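Local coordinates for protein endo-1,3-beta-glucanase, family GH16 (Zobellia galactanivorans, PDB 4CRQ) that probably cleaves internal beta-1,3-glucosidic linkages of laminarin with this family GH16 catalytic module, one part of a longer modular enzyme, at residues T131-D136 against H141-D146; I168-F171 against Q176-E179; V180-G185 against G190-E195. The protein carries 1 engineered substitution. All coordinates share one frame; numbering follows the deposited sequence. Where two conformers were deposited one is given.

Interaction 1. Residues T131-D136 against H141-D146; sequences TIHWSD and HASYGD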
ATOM      1  N   THR A 131      -3.480  -7.379  -5.093  1.00 26.80           N
ATOM      2  CA  THR A 131      -2.762  -7.699  -6.323  1.00 27.98           C
ATOM      3  C   THR A 131      -1.295  -8.029  -6.049  1.00 25.41           C
ATOM      4  O   THR A 131      -0.732  -7.573  -5.039  1.00 25.99           O
ATOM      5  CB  THR A 131      -2.826  -6.450  -7.287  1.00 32.07           C
ATOM      6  OG1 THR A 131      -4.110  -5.794  -7.189  1.00 34.53           O
ATOM      7  CG2 THR A 131      -2.538  -6.782  -8.786  1.00 35.10           C
ATOM      8  N   ILE A 132      -0.686  -8.841  -6.920  1.00 28.64           N
ATOM      9  CA  ILE A 132       0.780  -8.980  -6.953  1.00 26.48           C
ATOM     10  C   ILE A 132       1.280  -8.507  -8.330  1.00 28.16           C
ATOM     11  O   ILE A 132       0.562  -8.643  -9.342  1.00 31.06           O
ATOM     12  CB  ILE A 132       1.348 -10.400  -6.635  1.00 29.50           C
ATOM     13  CG1 ILE A 132       0.685 -11.505  -7.494  1.00 31.88           C
ATOM     14  CG2 ILE A 132       1.250 -10.658  -5.128  1.00 30.98           C
ATOM     15  CD1 ILE A 132       1.494 -12.781  -7.550  1.00 33.07           C
ATOM     16  N   HIS A 133       2.492  -7.958  -8.346  1.00 25.70           N
ATOM     17  CA  HIS A 133       3.208  -7.588  -9.570  1.00 27.19           C
ATOM     18  C   HIS A 133       4.576  -8.202  -9.495  1.00 28.17           C
ATOM     19  O   HIS A 133       5.209  -8.183  -8.421  1.00 30.06           O
ATOM     20  CB  HIS A 133       3.298  -6.074  -9.757  1.00 30.29           C
ATOM     21  CG  HIS A 133       1.961  -5.392  -9.974  1.00 32.52           C
ATOM     22  ND1 HIS A 133       1.216  -4.902  -8.957  1.00 40.67           N
ATOM     23  CD2 HIS A 133       1.257  -5.116 -11.144  1.00 37.73           C
ATOM     24  CE1 HIS A 133       0.088  -4.350  -9.454  1.00 39.21           C
ATOM     25  NE2 HIS A 133       0.113  -4.483 -10.791  1.00 41.82           N
ATOM     26  N   TRP A 134       5.060  -8.763 -10.606  1.00 30.56           N
ATOM     27  CA  TRP A 134       6.384  -9.394 -10.624  1.00 33.12           C
ATOM     28  C   TRP A 134       6.909  -9.489 -12.041  1.00 34.05           C
ATOM     29  O   TRP A 134       6.182  -9.121 -12.984  1.00 37.86           O
ATOM     30  CB  TRP A 134       6.342 -10.758  -9.901  1.00 32.42           C
ATOM     31  CG  TRP A 134       5.681 -11.909 -10.639  1.00 34.84           C
ATOM     32  CD1 TRP A 134       6.322 -13.004 -11.229  1.00 35.79           C
ATOM     33  CD2 TRP A 134       4.244 -12.129 -10.894  1.00 36.35           C
ATOM     34  NE1 TRP A 134       5.416 -13.858 -11.811  1.00 37.34           N
ATOM     35  CE2 TRP A 134       4.150 -13.400 -11.647  1.00 33.37           C
ATOM     36  CE3 TRP A 134       3.061 -11.429 -10.587  1.00 37.76           C
ATOM     37  CZ2 TRP A 134       2.911 -13.925 -12.071  1.00 38.54           C
ATOM     38  CZ3 TRP A 134       1.821 -11.970 -11.015  1.00 37.69           C
ATOM     39  CH2 TRP A 134       1.752 -13.187 -11.738  1.00 43.53           C
ATOM     40  N   SER A 135       8.156  -9.966 -12.209  1.00 33.96           N
ATOM     41  CA  SER A 135       8.729 -10.246 -13.492  1.00 32.13           C
ATOM     42  C   SER A 135       8.634 -11.775 -13.664  1.00 46.07           C
ATOM     43  O   SER A 135       9.247 -12.522 -12.883  1.00 43.89           O
ATOM     44  CB  SER A 135      10.191  -9.746 -13.607  1.00 44.67           C
ATOM     45  OG  SER A 135      10.731  -9.939 -14.915  1.00 46.12           O
ATOM     46  N   ASP A 136       7.873 -12.237 -14.668  1.00 47.74           N
ATOM     47  CA  ASP A 136       7.631 -13.688 -14.882  1.00 49.91           C
ATOM     48  C   ASP A 136       8.858 -14.405 -15.494  1.00 54.21           C
ATOM     49  O   ASP A 136       9.885 -13.750 -15.726  1.00 52.41           O
ATOM     50  CB  ASP A 136       6.324 -13.935 -15.694  1.00 53.45           C
ATOM     51  CG  ASP A 136       6.420 -13.533 -17.195  1.00 56.47           C
ATOM     52  OD1 ASP A 136       7.513 -13.261 -17.760  1.00 59.05           O
ATOM     53  OD2 ASP A 136       5.345 -13.503 -17.832  1.00 61.36           O
ATOM     54  N   HIS A 141       6.649  -8.200 -17.459  1.00 54.56           N
ATOM     55  CA  HIS A 141       5.789  -7.643 -16.421  1.00 49.43           C
ATOM     56  C   HIS A 141       4.556  -8.496 -16.305  1.00 49.99           C
ATOM     57  O   HIS A 141       3.837  -8.719 -17.293  1.00 50.70           O
ATOM     58  CB  HIS A 141       5.417  -6.206 -16.764  1.00 48.39           C
ATOM     59  CG  HIS A 141       6.556  -5.212 -16.643  1.00 54.52           C
ATOM     60  ND1 HIS A 141       7.854  -5.544 -16.838  1.00 58.60           N
ATOM     61  CD2 HIS A 141       6.540  -3.851 -16.357  1.00 53.37           C
ATOM     62  CE1 HIS A 141       8.624  -4.458 -16.672  1.00 53.73           C
ATOM     63  NE2 HIS A 141       7.821  -3.419 -16.377  1.00 57.98           N
ATOM     64  N   ALA A 142       4.323  -8.992 -15.095  1.00 39.82           N
ATOM     65  CA  ALA A 142       3.172  -9.820 -14.789  1.00 37.22           C
ATOM     66  C   ALA A 142       2.410  -9.229 -13.613  1.00 40.64           C
ATOM     67  O   ALA A 142       3.000  -8.625 -12.703  1.00 36.41           O
ATOM     68  CB  ALA A 142       3.617 -11.240 -14.482  1.00 39.65           C
ATOM     69  N   SER A 143       1.095  -9.399 -13.639  1.00 36.17           N
ATOM     70  CA  SER A 143       0.242  -8.984 -12.520  1.00 40.29           C
ATOM     71  C   SER A 143      -0.923  -9.961 -12.371  1.00 32.83           C
ATOM     72  O   SER A 143      -1.326 -10.590 -13.326  1.00 45.06           O
ATOM     73  CB  SER A 143      -0.225  -7.528 -12.650  1.00 45.40           C
ATOM     74  OG  SER A 143      -1.261  -7.368 -13.589  1.00 49.03           O
ATOM     75  N   TYR A 144      -1.432 -10.066 -11.141  1.00 35.55           N
ATOM     76  CA  TYR A 144      -2.533 -10.950 -10.784  1.00 37.20           C
ATOM     77  C   TYR A 144      -3.275 -10.309  -9.629  1.00 40.40           C
ATOM     78  O   TYR A 144      -2.690 -10.080  -8.570  1.00 42.08           O
ATOM     79  CB  TYR A 144      -2.039 -12.348 -10.384  1.00 39.47           C
ATOM     80  CG  TYR A 144      -3.169 -13.336 -10.308  1.00 47.17           C
ATOM     81  CD1 TYR A 144      -4.004 -13.410  -9.170  1.00 49.86           C
ATOM     82  CD2 TYR A 144      -3.433 -14.205 -11.386  1.00 51.76           C
ATOM     83  CE1 TYR A 144      -5.057 -14.323  -9.110  1.00 48.80           C
ATOM     84  CE2 TYR A 144      -4.489 -15.116 -11.320  1.00 51.24           C
ATOM     85  CZ  TYR A 144      -5.283 -15.146 -10.158  1.00 47.79           C
ATOM     86  OH  TYR A 144      -6.319 -16.045 -10.090  1.00 59.48           O
ATOM     87  N   GLY A 145      -4.554 -10.023  -9.827  1.00 32.47           N
ATOM     88  CA  GLY A 145      -5.327  -9.367  -8.780  1.00 32.89           C
ATOM     89  C   GLY A 145      -6.795  -9.709  -8.795  1.00 30.72           C
ATOM     90  O   GLY A 145      -7.303 -10.334  -9.752  1.00 33.92           O
ATOM     91  N   ASP A 146      -7.478  -9.296  -7.731  1.00 30.81           N
ATOM     92  CA  ASP A 146      -8.931  -9.437  -7.637  1.00 30.77           C
ATOM     93  C   ASP A 146      -9.456  -8.322  -6.707  1.00 30.29           C
ATOM     94  O   ASP A 146      -8.665  -7.561  -6.092  1.00 29.12           O
ATOM     95  CB  ASP A 146      -9.317 -10.871  -7.177  1.00 34.05           C
ATOM     96  CG  ASP A 146     -10.634 -11.350  -7.745  1.00 43.70           C
ATOM     97  OD1 ASP A 146     -11.509 -10.513  -8.033  1.00 35.61           O
ATOM     98  OD2 ASP A 146     -10.806 -12.581  -7.910  1.00 46.21           O
TER
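W134 and A142 form an antiparallel hydrogen-bonded pair in a beta hairpin. The bond from A142 N to W134 O is 2.8 Å long and meets its acceptor nearly end-on, at a C=O...N angle of 165°, whereas W134 N returns to A142 O at 2.9 Å. Two residues further, I132 and Y144 repeat the two-way pairing, with I132 N to Y144 O at 2.9 Å. Between these pairs, S143 CA makes a CA-H...O contact with I132 O (3.2 Å).

The main packing lies on the face that carries I132, W134, A142 and Y144. W134 CG sits between its own backbone N and carbonyl carbon (chi1 75°), and this brings the indole back across the partner strand. A142 CB stands over the centre of the six-membered ring, 3.5 Å from its centroid, as a CH-pi contact. Further along, W134 CZ3 reaches Y144 CB at 3.9 Å. On the other face H133 CD2 presses on S143 CB at 3.2 Å, and T131 CG2 lies 3.8 Å from G145 CA, where a side chain on the glycine would collide with it.

The W134 NE1 hydrogen is taken by N187 O. Strand 115-117 pairs with the other edge of strand 127-135, with backbone bonds between T131 and D117 and between H133 and E115, and I132 and Y144 pack on V180 of strand 175-181.

Interaction 2. Residues I168-F171 against Q176-E179; sequences IKWF and QFNE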
ATOM      1  N   ILE A 168      -0.131 -16.665  -1.336  1.00 27.87           N
ATOM      2  CA  ILE A 168      -0.493 -15.380  -0.697  1.00 25.17           C
ATOM      3  C   ILE A 168      -2.012 -15.391  -0.762  1.00 26.18           C
ATOM      4  O   ILE A 168      -2.593 -15.675  -1.828  1.00 28.70           O
ATOM      5  CB  ILE A 168       0.107 -14.139  -1.381  1.00 26.46           C
ATOM      6  CG1 ILE A 168       1.639 -14.216  -1.343  1.00 27.69           C
ATOM      7  CG2 ILE A 168      -0.399 -12.831  -0.738  1.00 25.68           C
ATOM      8  CD1 ILE A 168       2.364 -13.286  -2.304  1.00 27.80           C
ATOM      9  N   LYS A 169      -2.644 -15.069   0.361  1.00 26.54           N
ATOM     10  CA  LYS A 169      -4.100 -14.961   0.445  1.00 25.75           C
ATOM     11  C   LYS A 169      -4.431 -13.550   0.911  1.00 24.18           C
ATOM     12  O   LYS A 169      -3.737 -13.026   1.793  1.00 23.67           O
ATOM     13  CB  LYS A 169      -4.678 -16.008   1.411  1.00 27.43           C
ATOM     14  CG  LYS A 169      -4.413 -17.475   1.046  1.00 31.45           C
ATOM     15  CD  LYS A 169      -4.818 -18.349   2.224  1.00 34.23           C
ATOM     16  CE  LYS A 169      -4.210 -19.748   2.195  1.00 46.37           C
ATOM     17  NZ  LYS A 169      -5.108 -20.751   1.599  1.00 50.82           N
ATOM     18  N   TRP A 170      -5.488 -12.949   0.350  1.00 25.92           N
ATOM     19  CA  TRP A 170      -5.954 -11.612   0.745  1.00 23.78           C
ATOM     20  C   TRP A 170      -7.280 -11.690   1.454  1.00 26.39           C
ATOM     21  O   TRP A 170      -8.124 -12.550   1.130  1.00 26.74           O
ATOM     22  CB  TRP A 170      -6.145 -10.703  -0.471  1.00 24.37           C
ATOM     23  CG  TRP A 170      -4.894 -10.251  -1.164  1.00 23.05           C
ATOM     24  CD1 TRP A 170      -4.275  -9.008  -1.076  1.00 22.40           C
ATOM     25  CD2 TRP A 170      -4.066 -11.030  -2.091  1.00 23.70           C
ATOM     26  NE1 TRP A 170      -3.152  -8.964  -1.849  1.00 24.76           N
ATOM     27  CE2 TRP A 170      -2.964 -10.147  -2.493  1.00 23.93           C
ATOM     28  CE3 TRP A 170      -4.125 -12.334  -2.616  1.00 28.80           C
ATOM     29  CZ2 TRP A 170      -1.970 -10.560  -3.384  1.00 26.63           C
ATOM     30  CZ3 TRP A 170      -3.120 -12.739  -3.512  1.00 27.98           C
ATOM     31  CH2 TRP A 170      -2.066 -11.870  -3.882  1.00 26.65           C
ATOM     32  N   PHE A 171      -7.479 -10.763   2.395  1.00 23.92           N
ATOM     33  CA  PHE A 171      -8.684 -10.688   3.216  1.00 24.56           C
ATOM     34  C   PHE A 171      -9.089  -9.253   3.482  1.00 23.32           C
ATOM     35  O   PHE A 171      -8.221  -8.368   3.572  1.00 22.53           O
ATOM     36  CB  PHE A 171      -8.441 -11.334   4.595  1.00 24.01           C
ATOM     37  CG  PHE A 171      -7.864 -12.743   4.546  1.00 24.43           C
ATOM     38  CD1 PHE A 171      -6.471 -12.943   4.423  1.00 24.37           C
ATOM     39  CD2 PHE A 171      -8.694 -13.874   4.625  1.00 27.87           C
ATOM     40  CE1 PHE A 171      -5.927 -14.232   4.383  1.00 27.05           C
ATOM     41  CE2 PHE A 171      -8.151 -15.173   4.581  1.00 28.71           C
ATOM     42  CZ  PHE A 171      -6.771 -15.353   4.460  1.00 27.11           C
ATOM     43  N   GLN A 176     -11.744 -13.968   2.729  1.00 34.55           N
ATOM     44  CA  GLN A 176     -10.783 -14.174   1.662  1.00 32.48           C
ATOM     45  C   GLN A 176     -11.391 -13.788   0.309  1.00 33.53           C
ATOM     46  O   GLN A 176     -12.545 -14.135   0.049  1.00 36.11           O
ATOM     47  CB  GLN A 176     -10.282 -15.623   1.683  1.00 34.31           C
ATOM     48  CG  GLN A 176      -9.132 -15.897   0.742  1.00 34.22           C
ATOM     49  CD  GLN A 176      -8.629 -17.323   0.816  1.00 36.75           C
ATOM     50  OE1 GLN A 176      -8.577 -17.931   1.889  1.00 38.95           O
ATOM     51  NE2 GLN A 176      -8.239 -17.862  -0.331  1.00 39.51           N
ATOM     52  N   PHE A 177     -10.629 -13.080  -0.531  1.00 32.04           N
ATOM     53  CA  PHE A 177     -11.126 -12.677  -1.854  1.00 32.82           C
ATOM     54  C   PHE A 177     -10.124 -12.883  -2.984  1.00 31.52           C
ATOM     55  O   PHE A 177     -10.457 -12.636  -4.153  1.00 35.22           O
ATOM     56  CB  PHE A 177     -11.636 -11.222  -1.819  1.00 33.78           C
ATOM     57  CG  PHE A 177     -10.559 -10.180  -1.670  1.00 27.85           C
ATOM     58  CD1 PHE A 177     -10.108  -9.770  -0.384  1.00 28.97           C
ATOM     59  CD2 PHE A 177      -9.993  -9.571  -2.818  1.00 30.24           C
ATOM     60  CE1 PHE A 177      -9.110  -8.787  -0.263  1.00 27.09           C
ATOM     61  CE2 PHE A 177      -8.995  -8.592  -2.697  1.00 31.14           C
ATOM     62  CZ  PHE A 177      -8.558  -8.201  -1.413  1.00 29.40           C
ATOM     63  N   ASN A 178      -8.909 -13.318  -2.632  1.00 31.61           N
ATOM     64  CA  ASN A 178      -7.882 -13.594  -3.620  1.00 31.77           C
ATOM     65  C   ASN A 178      -6.842 -14.533  -3.052  1.00 33.42           C
ATOM     66  O   ASN A 178      -6.568 -14.495  -1.843  1.00 33.75           O
ATOM     67  CB  ASN A 178      -7.241 -12.279  -4.119  1.00 34.55           C
ATOM     68  CG  ASN A 178      -6.578 -12.404  -5.484  1.00 34.92           C
ATOM     69  OD1 ASN A 178      -6.881 -13.308  -6.279  1.00 42.80           O
ATOM     70  ND2 ASN A 178      -5.668 -11.473  -5.774  1.00 39.85           N
ATOM     71  N   GLU A 179      -6.297 -15.372  -3.935  1.00 36.08           N
ATOM     72  CA  GLU A 179      -5.233 -16.303  -3.602  0.50 37.64           C
ATOM     73  C   GLU A 179      -4.375 -16.478  -4.848  1.00 32.98           C
ATOM     74  O   GLU A 179      -4.913 -16.537  -5.971  1.00 35.29           O
ATOM     75  CB  GLU A 179      -5.792 -17.655  -3.104  0.50 41.58           C
ATOM     76  CG  GLU A 179      -4.744 -18.605  -2.521  0.50 40.11           C
ATOM     77  CD  GLU A 179      -5.315 -19.889  -1.928  0.50 45.60           C
ATOM     78  OE1 GLU A 179      -6.533 -19.960  -1.658  0.50 48.51           O
ATOM     79  OE2 GLU A 179      -4.526 -20.840  -1.730  0.50 48.71           O
TER
HETATM   80  O   HOH W   1      -7.761 -20.696   1.449  1.00 53.95           O
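The indole of W170 and the amide of N178 run alongside each other across a hairpin joined by W170 N to N178 O (2.9 Å) and F177 N to W170 O (3.1 Å). Between the pairs K169-E179 and F171-Q176, W170 alone faces both F177 and N178, so the second strand carries a beta bulge at F177.

W170 CG stands anti to its carbonyl carbon (chi1 -71°), and the indole is laid between two neighbours: N178 ND2 is over one face near the rim, with the amide plane turned only 28° from the ring, and I168 CG2 is on the opposite face. Its NE1 donates to D117 O. The bulged F177 holds its ring close to the backbone by placing CG between N and the carbonyl carbon (chi1 70°); W170 CB rests over that ring, 3.5 Å from F177 CE1.

F171, Q176, K169 and E179 share the other face. The extended Q176 chain passes F171, its CB 3.6 Å from F171 CE2, with the amide steeply inclined to the ring. Q176 NE2 donates to E179 OE1 (3.0 Å). K169 runs alongside E179 and bends at its last torsion, leaving NZ in a weak salt bridge with E179 OE2 at 3.4 Å. Both E179 contacts rest on one of its two conformers and are provisional. A water takes a hydrogen from K169 NZ at 2.7 Å and gives one to Q176 OE1.

Replacing K169 by an alanine is likely to leave E179 without its opposite charge here and to remove the ammonium that donates to the water.

Chemistry thus splits by face: W170 packs on I132 and N178 on Y144, while the hydrated polar side is consistent with a loosely held charge pair.

Interaction 3. Residues V180-G185 against G190-E195; sequences VDISNG and GEFQNE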
ATOM      1  N   VAL A 180      -3.068 -16.551  -4.632  1.00 34.50           N
ATOM      2  CA  VAL A 180      -2.090 -16.847  -5.678  1.00 35.72           C
ATOM      3  C   VAL A 180      -1.193 -17.965  -5.152  1.00 35.37           C
ATOM      4  O   VAL A 180      -0.798 -17.976  -3.978  1.00 34.29           O
ATOM      5  CB  VAL A 180      -1.223 -15.646  -6.175  1.00 37.27           C
ATOM      6  CG1 VAL A 180      -2.062 -14.664  -6.943  1.00 39.67           C
ATOM      7  CG2 VAL A 180      -0.465 -14.937  -5.053  1.00 34.82           C
ATOM      8  N   ASP A 181      -0.900 -18.901  -6.043  1.00 35.36           N
ATOM      9  CA  ASP A 181       0.009 -19.980  -5.782  1.00 42.16           C
ATOM     10  C   ASP A 181       1.418 -19.443  -6.101  1.00 44.81           C
ATOM     11  O   ASP A 181       1.667 -18.890  -7.184  1.00 43.54           O
ATOM     12  CB  ASP A 181      -0.427 -21.193  -6.622  1.00 46.04           C
ATOM     13  CG  ASP A 181       0.564 -22.359  -6.607  1.00 53.57           C
ATOM     14  OD1 ASP A 181       1.444 -22.454  -5.718  1.00 50.87           O
ATOM     15  OD2 ASP A 181       0.443 -23.215  -7.518  1.00 59.24           O
ATOM     16  N   ILE A 182       2.323 -19.585  -5.137  1.00 38.57           N
ATOM     17  CA  ILE A 182       3.737 -19.207  -5.333  1.00 35.87           C
ATOM     18  C   ILE A 182       4.680 -20.407  -5.078  1.00 37.26           C
ATOM     19  O   ILE A 182       5.898 -20.245  -5.153  1.00 43.79           O
ATOM     20  CB  ILE A 182       4.175 -17.924  -4.524  1.00 34.31           C
ATOM     21  CG1 ILE A 182       4.057 -18.119  -2.995  1.00 36.19           C
ATOM     22  CG2 ILE A 182       3.428 -16.670  -5.011  1.00 36.75           C
ATOM     23  CD1 ILE A 182       4.863 -17.135  -2.154  1.00 34.15           C
ATOM     24  N   SER A 183       4.127 -21.595  -4.784  1.00 42.09           N
ATOM     25  CA  SER A 183       4.946 -22.787  -4.442  1.00 46.63           C
ATOM     26  C   SER A 183       5.996 -23.091  -5.522  1.00 53.41           C
ATOM     27  O   SER A 183       5.689 -23.110  -6.730  1.00 51.11           O
ATOM     28  CB  SER A 183       4.092 -24.022  -4.133  1.00 51.88           C
ATOM     29  OG  SER A 183       3.266 -24.357  -5.222  1.00 59.58           O
ATOM     30  N   ASN A 184       7.231 -23.306  -5.053  1.00 55.03           N
ATOM     31  CA  ASN A 184       8.411 -23.622  -5.894  1.00 54.62           C
ATOM     32  C   ASN A 184       8.700 -22.587  -7.000  1.00 50.72           C
ATOM     33  O   ASN A 184       9.363 -22.898  -8.000  1.00 57.29           O
ATOM     34  CB  ASN A 184       8.299 -25.065  -6.455  1.00 54.88           C
ATOM     35  CG  ASN A 184       8.175 -26.107  -5.357  1.00 62.87           C
ATOM     36  OD1 ASN A 184       7.227 -26.893  -5.346  1.00 64.27           O
ATOM     37  ND2 ASN A 184       9.127 -26.113  -4.416  1.00 66.98           N
ATOM     38  N   GLY A 185       8.200 -21.364  -6.802  1.00 48.14           N
ATOM     39  CA  GLY A 185       8.373 -20.277  -7.754  1.00 45.75           C
ATOM     40  C   GLY A 185       7.673 -20.474  -9.090  1.00 50.69           C
ATOM     41  O   GLY A 185       8.146 -19.934 -10.100  1.00 53.72           O
ATOM     42  N   GLY A 190       9.361 -16.868  -7.825  1.00 42.35           N
ATOM     43  CA  GLY A 190      10.474 -17.077  -6.863  1.00 40.75           C
ATOM     44  C   GLY A 190      10.817 -15.856  -6.012  1.00 34.07           C
ATOM     45  O   GLY A 190      11.262 -15.982  -4.865  1.00 34.54           O
ATOM     46  N   GLU A 191      10.589 -14.672  -6.574  1.00 35.87           N
ATOM     47  CA  GLU A 191      10.846 -13.404  -5.874  1.00 33.21           C
ATOM     48  C   GLU A 191      10.019 -13.229  -4.593  1.00 32.26           C
ATOM     49  O   GLU A 191      10.402 -12.457  -3.708  1.00 30.78           O
ATOM     50  CB  GLU A 191      10.668 -12.213  -6.829  1.00 40.77           C
ATOM     51  CG  GLU A 191      11.660 -12.269  -7.993  1.00 49.98           C
ATOM     52  CD  GLU A 191      13.112 -12.026  -7.600  1.00 57.90           C
ATOM     53  OE1 GLU A 191      13.389 -11.244  -6.647  1.00 55.13           O
ATOM     54  OE2 GLU A 191      13.996 -12.618  -8.254  1.00 65.03           O
ATOM     55  N   PHE A 192       8.900 -13.954  -4.481  1.00 28.14           N
ATOM     56  CA  PHE A 192       8.078 -13.883  -3.246  1.00 28.29           C
ATOM     57  C   PHE A 192       8.597 -14.767  -2.096  1.00 30.38           C
ATOM     58  O   PHE A 192       7.925 -14.913  -1.072  1.00 32.22           O
ATOM     59  CB  PHE A 192       6.585 -14.101  -3.583  1.00 28.24           C
ATOM     60  CG  PHE A 192       6.051 -13.044  -4.504  1.00 30.08           C
ATOM     61  CD1 PHE A 192       5.666 -11.780  -4.001  1.00 30.11           C
ATOM     62  CD2 PHE A 192       5.945 -13.294  -5.887  1.00 31.30           C
ATOM     63  CE1 PHE A 192       5.180 -10.791  -4.867  1.00 31.10           C
ATOM     64  CE2 PHE A 192       5.458 -12.314  -6.760  1.00 29.09           C
ATOM     65  CZ  PHE A 192       5.073 -11.058  -6.244  1.00 32.85           C
ATOM     66  N   GLN A 193       9.797 -15.329  -2.268  1.00 29.52           N
ATOM     67  CA  GLN A 193      10.477 -16.086  -1.222  1.00 31.33           C
ATOM     68  C   GLN A 193      11.575 -15.260  -0.539  1.00 32.01           C
ATOM     69  O   GLN A 193      12.474 -15.803   0.090  1.00 38.51           O
ATOM     70  CB  GLN A 193      11.089 -17.377  -1.788  1.00 34.96           C
ATOM     71  CG  GLN A 193      10.122 -18.242  -2.552  1.00 40.33           C
ATOM     72  CD  GLN A 193       9.101 -18.908  -1.672  1.00 43.87           C
ATOM     73  OE1 GLN A 193       9.353 -19.184  -0.508  1.00 49.85           O
ATOM     74  NE2 GLN A 193       7.944 -19.181  -2.230  1.00 51.07           N
ATOM     75  N   ASN A 194      11.490 -13.947  -0.662  1.00 30.64           N
ATOM     76  CA  ASN A 194      12.479 -13.020  -0.115  1.00 30.18           C
ATOM     77  C   ASN A 194      11.840 -12.060   0.895  1.00 27.84           C
ATOM     78  O   ASN A 194      10.608 -12.087   1.082  1.00 28.45           O
ATOM     79  CB  ASN A 194      13.142 -12.248  -1.265  1.00 30.72           C
ATOM     80  CG  ASN A 194      13.936 -13.138  -2.235  1.00 36.92           C
ATOM     81  OD1 ASN A 194      13.920 -12.916  -3.459  1.00 42.94           O
ATOM     82  ND2 ASN A 194      14.644 -14.130  -1.702  1.00 36.41           N
ATOM     83  N   GLU A 195      12.659 -11.217   1.536  1.00 25.87           N
ATOM     84  CA  GLU A 195      12.149 -10.227   2.491  1.00 23.92           C
ATOM     85  C   GLU A 195      11.557  -9.019   1.763  1.00 25.54           C
ATOM     86  O   GLU A 195      12.106  -8.551   0.760  1.00 25.59           O
ATOM     87  CB  GLU A 195      13.217  -9.753   3.483  1.00 25.63           C
ATOM     88  CG  GLU A 195      13.649 -10.845   4.437  1.00 29.86           C
ATOM     89  CD  GLU A 195      14.327 -10.341   5.692  1.00 43.55           C
ATOM     90  OE1 GLU A 195      14.273  -9.146   6.018  1.00 40.79           O
ATOM     91  OE2 GLU A 195      14.923 -11.165   6.391  1.00 51.85           O
TER
HETATM   92  O   HOH W   2       7.840 -18.485  -5.034  1.00 47.80           O
HETATM   93  O   HOH W   3      10.580 -18.324  -9.912  1.00 47.45           O
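I182 CD1 meets F192 CB at 3.8 Å and the amide nitrogen NE2 of Q193 at 3.7 Å, packing the Asx turn at the end of strand 175-181 against the 3-10 turn of residues 190-192. The isoleucine holds CG1 between its backbone N and carbonyl carbon (chi1 62°), which sends the CG1-CD1 arm toward the second segment. It crosses the F192 side chain at about a right angle, while the phenyl ring leads away to I168 and I132. Further along the chain the contact passes to backbone, G185 CA lying 3.5 Å from G190 N.

Two waters stitch the segments where their polar atoms do not meet directly. One gives a hydrogen to I182 O and accepts from Q193 NE2; the other gives to G185 O and accepts from G190 N at 2.8 Å.

Behind this first shell, Q193 is fixed at both ends of its amide, OE1 bonding to Y79 OH and NE2 also donating to A165 O, and F192 O takes the indole hydrogen of W163. Each segment is also folded on itself, G185 N bonding to I182 O and Q193 N to G190 O.

In the Asx turn D181 OD1 serves two donors of S183: the hydroxyl OG at 2.7 Å, on the syn lone pair, and the backbone N at 3.0 Å, from the anti side and 33° out of the carboxylate plane.

In the fold
The three contacts follow one another along the chain, each closing before the next opens, and their centres lie about 12 to 15 Å apart. Interactions 1 and 2 are hairpins of the beta-sandwich jelly roll characteristic of family GH16; interaction 3 begins on the last residues of strand 175-181 and spans the loop leading to strand 196-204. Y144 of interaction 1 packs on N178 and V180, F192 reaches I132, W134 and I168, and I168 O probably accepts a hydrogen bond from V180 N. Consecutive segments thus pack on one another, with I132, I168, V180 and F192 among the apolar side chains where they meet, away from the calcium site of E10, G48 and D225.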